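Long-range contact in putative isomerase (Sinorhizobium meliloti, PDB 2PPG), which belongs to the mandelate racemase / muconate lactonizing enzyme family of the enolase superfamily, its precise function not being established: residues Q179-P191 / L208-W220. Numbering follows the deposited sequence.
Sequences QAKGFSSFKFASP and LGPAVRIACDMHW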
loop_
_atom_site.group_PDB
_atom_site.type_symbol
_atom_site.label_atom_id
_atom_site.label_comp_id
_atom_site.label_asym_id
_atom_site.label_seq_id
_atom_site.Cartn_x
_atom_site.Cartn_y
_atom_site.Cartn_z
ATOM N N GLN A 179 -26.690 21.002 -33.223
ATOM C CA GLN A 179 -25.397 20.992 -33.890
ATOM C C GLN A 179 -25.349 22.133 -34.902
ATOM O O GLN A 179 -24.360 22.861 -34.985
ATOM C CB GLN A 179 -25.134 19.639 -34.570
ATOM C CG GLN A 179 -23.783 19.538 -35.278
ATOM C CD GLN A 179 -23.544 18.171 -35.910
ATOM O OE1 GLN A 179 -24.448 17.578 -36.495
ATOM N NE2 GLN A 179 -22.322 17.671 -35.797
ATOM N N ALA A 180 -26.431 22.289 -35.659
ATOM C CA ALA A 180 -26.527 23.345 -36.659
ATOM C C ALA A 180 -26.516 24.737 -36.011
ATOM O O ALA A 180 -26.096 25.719 -36.632
ATOM C CB ALA A 180 -27.777 23.156 -37.513
ATOM N N LYS A 181 -26.970 24.812 -34.761
ATOM C CA LYS A 181 -26.926 26.058 -34.007
ATOM C C LYS A 181 -25.544 26.376 -33.408
ATOM O O LYS A 181 -25.384 27.383 -32.719
ATOM C CB LYS A 181 -28.002 26.072 -32.922
ATOM C CG LYS A 181 -29.384 26.445 -33.423
ATOM C CD LYS A 181 -30.457 25.898 -32.496
ATOM C CE LYS A 181 -31.817 26.479 -32.810
ATOM N NZ LYS A 181 -32.857 25.888 -31.927
ATOM N N GLY A 182 -24.553 25.529 -33.673
ATOM C CA GLY A 182 -23.169 25.814 -33.283
ATOM C C GLY A 182 -22.608 25.046 -32.092
ATOM O O GLY A 182 -21.551 25.401 -31.561
ATOM N N PHE A 183 -23.303 23.998 -31.665
ATOM C CA PHE A 183 -22.826 23.182 -30.556
ATOM C C PHE A 183 -22.161 21.915 -31.074
ATOM O O PHE A 183 -22.618 21.330 -32.058
ATOM C CB PHE A 183 -23.978 22.842 -29.618
ATOM C CG PHE A 183 -24.550 24.034 -28.905
ATOM C CD1 PHE A 183 -24.247 24.271 -27.572
ATOM C CD2 PHE A 183 -25.393 24.921 -29.562
ATOM C CE1 PHE A 183 -24.771 25.376 -26.899
ATOM C CE2 PHE A 183 -25.926 26.025 -28.897
ATOM C CZ PHE A 183 -25.606 26.254 -27.559
ATOM N N SER A 184 -21.081 21.488 -30.425
ATOM C CA SER A 184 -20.371 20.283 -30.867
ATOM C C SER A 184 -19.996 19.329 -29.727
ATOM O O SER A 184 -19.069 18.528 -29.857
ATOM C CB SER A 184 -19.133 20.678 -31.656
ATOM O OG SER A 184 -18.459 21.725 -30.976
ATOM N N SER A 185 -20.719 19.428 -28.613
ATOM C CA SER A 185 -20.535 18.526 -27.476
ATOM C C SER A 185 -21.910 18.152 -26.963
ATOM O O SER A 185 -22.813 18.994 -26.925
ATOM C CB SER A 185 -19.721 19.184 -26.366
ATOM O OG SER A 185 -18.374 19.344 -26.741
ATOM N N PHE A 186 -22.079 16.888 -26.590
ATOM C CA PHE A 186 -23.402 16.360 -26.273
ATOM C C PHE A 186 -23.338 15.389 -25.111
ATOM O O PHE A 186 -22.319 14.736 -24.897
ATOM C CB PHE A 186 -24.009 15.691 -27.525
ATOM C CG PHE A 186 -24.133 16.634 -28.692
ATOM C CD1 PHE A 186 -25.301 17.352 -28.899
ATOM C CD2 PHE A 186 -23.052 16.864 -29.534
ATOM C CE1 PHE A 186 -25.388 18.273 -29.942
ATOM C CE2 PHE A 186 -23.132 17.774 -30.568
ATOM C CZ PHE A 186 -24.298 18.484 -30.771
ATOM N N LYS A 187 -24.421 15.319 -24.346
ATOM C CA LYS A 187 -24.579 14.284 -23.335
ATOM C C LYS A 187 -26.018 13.782 -23.344
ATOM O O LYS A 187 -26.956 14.569 -23.303
ATOM C CB LYS A 187 -24.232 14.823 -21.946
ATOM C CG LYS A 187 -24.092 13.745 -20.886
ATOM C CD LYS A 187 -23.753 14.334 -19.546
ATOM C CE LYS A 187 -24.984 14.872 -18.851
ATOM N NZ LYS A 187 -24.578 15.791 -17.762
ATOM N N PHE A 188 -26.197 12.475 -23.400
ATOM C CA PHE A 188 -27.525 11.885 -23.243
ATOM C C PHE A 188 -27.619 11.141 -21.922
ATOM O O PHE A 188 -26.631 10.592 -21.438
ATOM C CB PHE A 188 -27.826 10.926 -24.390
ATOM C CG PHE A 188 -26.975 9.688 -24.393
ATOM C CD1 PHE A 188 -27.439 8.501 -23.827
ATOM C CD2 PHE A 188 -25.734 9.691 -24.975
ATOM C CE1 PHE A 188 -26.672 7.352 -23.840
ATOM C CE2 PHE A 188 -24.964 8.543 -24.989
ATOM C CZ PHE A 188 -25.436 7.376 -24.421
ATOM N N ALA A 189 -28.817 11.117 -21.348
ATOM C CA ALA A 189 -29.074 10.353 -20.115
ATOM C C ALA A 189 -29.413 8.911 -20.452
ATOM O O ALA A 189 -30.217 8.659 -21.343
ATOM C CB ALA A 189 -30.208 10.988 -19.307
ATOM N N SER A 190 -28.804 7.968 -19.738
ATOM C CA SER A 190 -29.102 6.540 -19.935
ATOM C C SER A 190 -30.506 6.063 -19.492
ATOM O O SER A 190 -31.003 5.089 -20.049
ATOM C CB SER A 190 -28.005 5.648 -19.346
ATOM O OG SER A 190 -28.039 5.653 -17.937
ATOM N N PRO A 191 -31.137 6.716 -18.484
ATOM C CA PRO A 191 -32.570 6.472 -18.220
ATOM C C PRO A 191 -33.507 6.730 -19.406
ATOM O O PRO A 191 -34.716 6.520 -19.297
ATOM C CB PRO A 191 -32.897 7.470 -17.100
ATOM C CG PRO A 191 -31.620 7.690 -16.410
ATOM C CD PRO A 191 -30.565 7.639 -17.484
ATOM N N LEU A 208 -24.214 12.496 -36.137
ATOM C CA LEU A 208 -23.473 13.739 -35.904
ATOM C C LEU A 208 -22.075 13.828 -36.537
ATOM O O LEU A 208 -21.532 14.920 -36.698
ATOM C CB LEU A 208 -23.394 14.042 -34.406
ATOM C CG LEU A 208 -24.730 14.083 -33.666
ATOM C CD1 LEU A 208 -24.549 14.508 -32.222
ATOM C CD2 LEU A 208 -25.684 15.013 -34.381
ATOM N N GLY A 209 -21.483 12.694 -36.882
ATOM C CA GLY A 209 -20.171 12.709 -37.518
ATOM C C GLY A 209 -19.054 12.406 -36.541
ATOM O O GLY A 209 -19.275 12.366 -35.325
ATOM N N PRO A 210 -17.835 12.215 -37.061
ATOM C CA PRO A 210 -16.677 11.770 -36.273
ATOM C C PRO A 210 -16.049 12.804 -35.310
ATOM O O PRO A 210 -15.355 12.401 -34.376
ATOM C CB PRO A 210 -15.649 11.370 -37.347
ATOM C CG PRO A 210 -16.380 11.456 -38.664
ATOM C CD PRO A 210 -17.492 12.414 -38.477
ATOM N N ALA A 211 -16.275 14.099 -35.531
ATOM C CA ALA A 211 -15.559 15.158 -34.784
ATOM C C ALA A 211 -16.203 15.544 -33.444
ATOM O O ALA A 211 -15.529 16.009 -32.532
ATOM C CB ALA A 211 -15.379 16.417 -35.665
ATOM N N VAL A 212 -17.512 15.358 -33.348
ATOM C CA VAL A 212 -18.298 15.782 -32.192
ATOM C C VAL A 212 -18.047 14.952 -30.917
ATOM O O VAL A 212 -17.762 13.748 -30.994
ATOM C CB VAL A 212 -19.784 15.760 -32.575
ATOM C CG1 VAL A 212 -20.637 15.271 -31.451
ATOM C CG2 VAL A 212 -20.220 17.132 -33.070
ATOM N N ARG A 213 -18.134 15.603 -29.752
ATOM C CA ARG A 213 -17.949 14.917 -28.465
ATOM C C ARG A 213 -19.283 14.496 -27.881
ATOM O O ARG A 213 -20.261 15.257 -27.908
ATOM C CB ARG A 213 -17.190 15.778 -27.467
ATOM C CG ARG A 213 -15.770 16.100 -27.880
ATOM C CD ARG A 213 -15.018 16.836 -26.778
ATOM N NE ARG A 213 -15.670 18.094 -26.417
ATOM C CZ ARG A 213 -15.215 18.941 -25.496
ATOM N NH1 ARG A 213 -14.105 18.668 -24.836
ATOM N NH2 ARG A 213 -15.878 20.056 -25.226
ATOM N N ILE A 214 -19.322 13.266 -27.371
ATOM C CA ILE A 214 -20.561 12.643 -26.917
ATOM C C ILE A 214 -20.312 11.874 -25.622
ATOM O O ILE A 214 -19.593 10.867 -25.588
ATOM C CB ILE A 214 -21.135 11.662 -27.964
ATOM C CG1 ILE A 214 -21.410 12.365 -29.297
ATOM C CG2 ILE A 214 -22.436 11.074 -27.470
ATOM C CD1 ILE A 214 -21.709 11.412 -30.433
ATOM N N ALA A 215 -20.913 12.358 -24.553
ATOM C CA ALA A 215 -20.761 11.733 -23.268
ATOM C C ALA A 215 -22.044 10.998 -22.894
ATOM O O ALA A 215 -23.088 11.183 -23.528
ATOM C CB ALA A 215 -20.416 12.782 -22.231
ATOM N N CYS A 216 -21.952 10.152 -21.873
ATOM C CA CYS A 216 -23.101 9.431 -21.350
ATOM C C CYS A 216 -23.267 9.624 -19.836
ATOM O O CYS A 216 -22.351 9.352 -19.058
ATOM C CB CYS A 216 -22.967 7.952 -21.661
ATOM S SG CYS A 216 -24.302 6.971 -20.956
ATOM N N ASP A 217 -24.435 10.098 -19.422
ATOM C CA ASP A 217 -24.730 10.225 -18.004
ATOM C C ASP A 217 -25.478 8.967 -17.558
ATOM O O ASP A 217 -26.633 8.776 -17.900
ATOM C CB ASP A 217 -25.544 11.497 -17.750
ATOM C CG ASP A 217 -25.899 11.706 -16.274
ATOM O OD1 ASP A 217 -25.698 10.794 -15.441
ATOM O OD2 ASP A 217 -26.391 12.806 -15.940
HETATM N N MSE A 218 -24.818 8.125 -16.772
HETATM C CA MSE A 218 -25.341 6.804 -16.432
HETATM C C MSE A 218 -26.208 6.695 -15.180
HETATM O O MSE A 218 -26.681 5.613 -14.847
HETATM C CB MSE A 218 -24.197 5.825 -16.336
HETATM C CG MSE A 218 -23.533 5.603 -17.652
HETATM SE SE MSE A 218 -21.830 4.745 -17.390
HETATM C CE MSE A 218 -21.060 5.304 -19.085
ATOM N N HIS A 219 -26.401 7.807 -14.484
ATOM C CA HIS A 219 -27.339 7.853 -13.359
ATOM C C HIS A 219 -27.155 6.761 -12.291
ATOM O O HIS A 219 -28.125 6.098 -11.906
ATOM C CB HIS A 219 -28.795 7.885 -13.864
ATOM C CG HIS A 219 -29.255 9.245 -14.284
ATOM N ND1 HIS A 219 -28.830 9.850 -15.452
ATOM C CD2 HIS A 219 -30.091 10.128 -13.686
ATOM C CE1 HIS A 219 -29.385 11.045 -15.551
ATOM N NE2 HIS A 219 -30.153 11.239 -14.493
ATOM N N TRP A 220 -25.914 6.571 -11.840
ATOM C CA TRP A 220 -25.633 5.932 -10.543
ATOM C C TRP A 220 -25.951 4.433 -10.369
ATOM O O TRP A 220 -25.091 3.672 -9.949
ATOM C CB TRP A 220 -26.305 6.711 -9.406
ATOM C CG TRP A 220 -25.904 8.146 -9.321
ATOM C CD1 TRP A 220 -24.775 8.646 -8.743
ATOM C CD2 TRP A 220 -26.651 9.278 -9.791
ATOM N NE1 TRP A 220 -24.764 10.020 -8.837
ATOM C CE2 TRP A 220 -25.903 10.433 -9.475
ATOM C CE3 TRP A 220 -27.872 9.429 -10.458
ATOM C CZ2 TRP A 220 -26.335 11.719 -9.803
ATOM C CZ3 TRP A 220 -28.298 10.712 -10.784
ATOM C CH2 TRP A 220 -27.532 11.837 -10.450
#
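Phe186 fills the apolar centre: Leu208 CD1 lies over one ring face, 4.0 Å from the centroid, while Val212 CG1 reaches Phe186 CD2 obliquely at 3.5 Å. On the same side of the sheet, CG of Phe188 lies between its backbone N and carbonyl carbon (chi1 68°), which swings the ring back across the neighbouring strand; there Cys216 SG makes an oblique sulfur-aromatic contact, and Leu204 of helix 197-208 packs on the ring too. Between the two strands the backbones bond in parallel register: Phe186 N gives to Arg213 O, Phe186 O takes from Ala215 N, and Phe188 O takes from Asp217 N, with a weaker bond from Phe188 N to Ala215 O. Past the strand ends, Pro191 CG sits over one face of the His219 ring, 3.8 Å from its centroid.

The face carrying Ser185, Lys187, Arg213 and Asp217 holds the polar groups, with Ala215 between them. Arg213 turns NE and NH2 side-on to Ser185 OG, each 3.0 Å away and close to the guanidinium plane, so one hydroxyl oxygen receives both. Lys187, bent at chi3 (81°), crosses the Asp217 side chain, CE 3.6 Å from Asp217 CB; NZ stands a long 3.9 Å from Asp217 OD2, while its stronger partners are Glu243 and Glu344, with Tyr159 OH bonded as well. At the outer margin, Gln179 NE2 donates almost straight (170°) to a lone pair of Leu208 O, tying two helix ends together. Strand 185-189, helix 197-208 and strand 213-217 follow one another as a beta-alpha-beta crossover of the TIM-like barrel found in enolase-superfamily C-terminal domains.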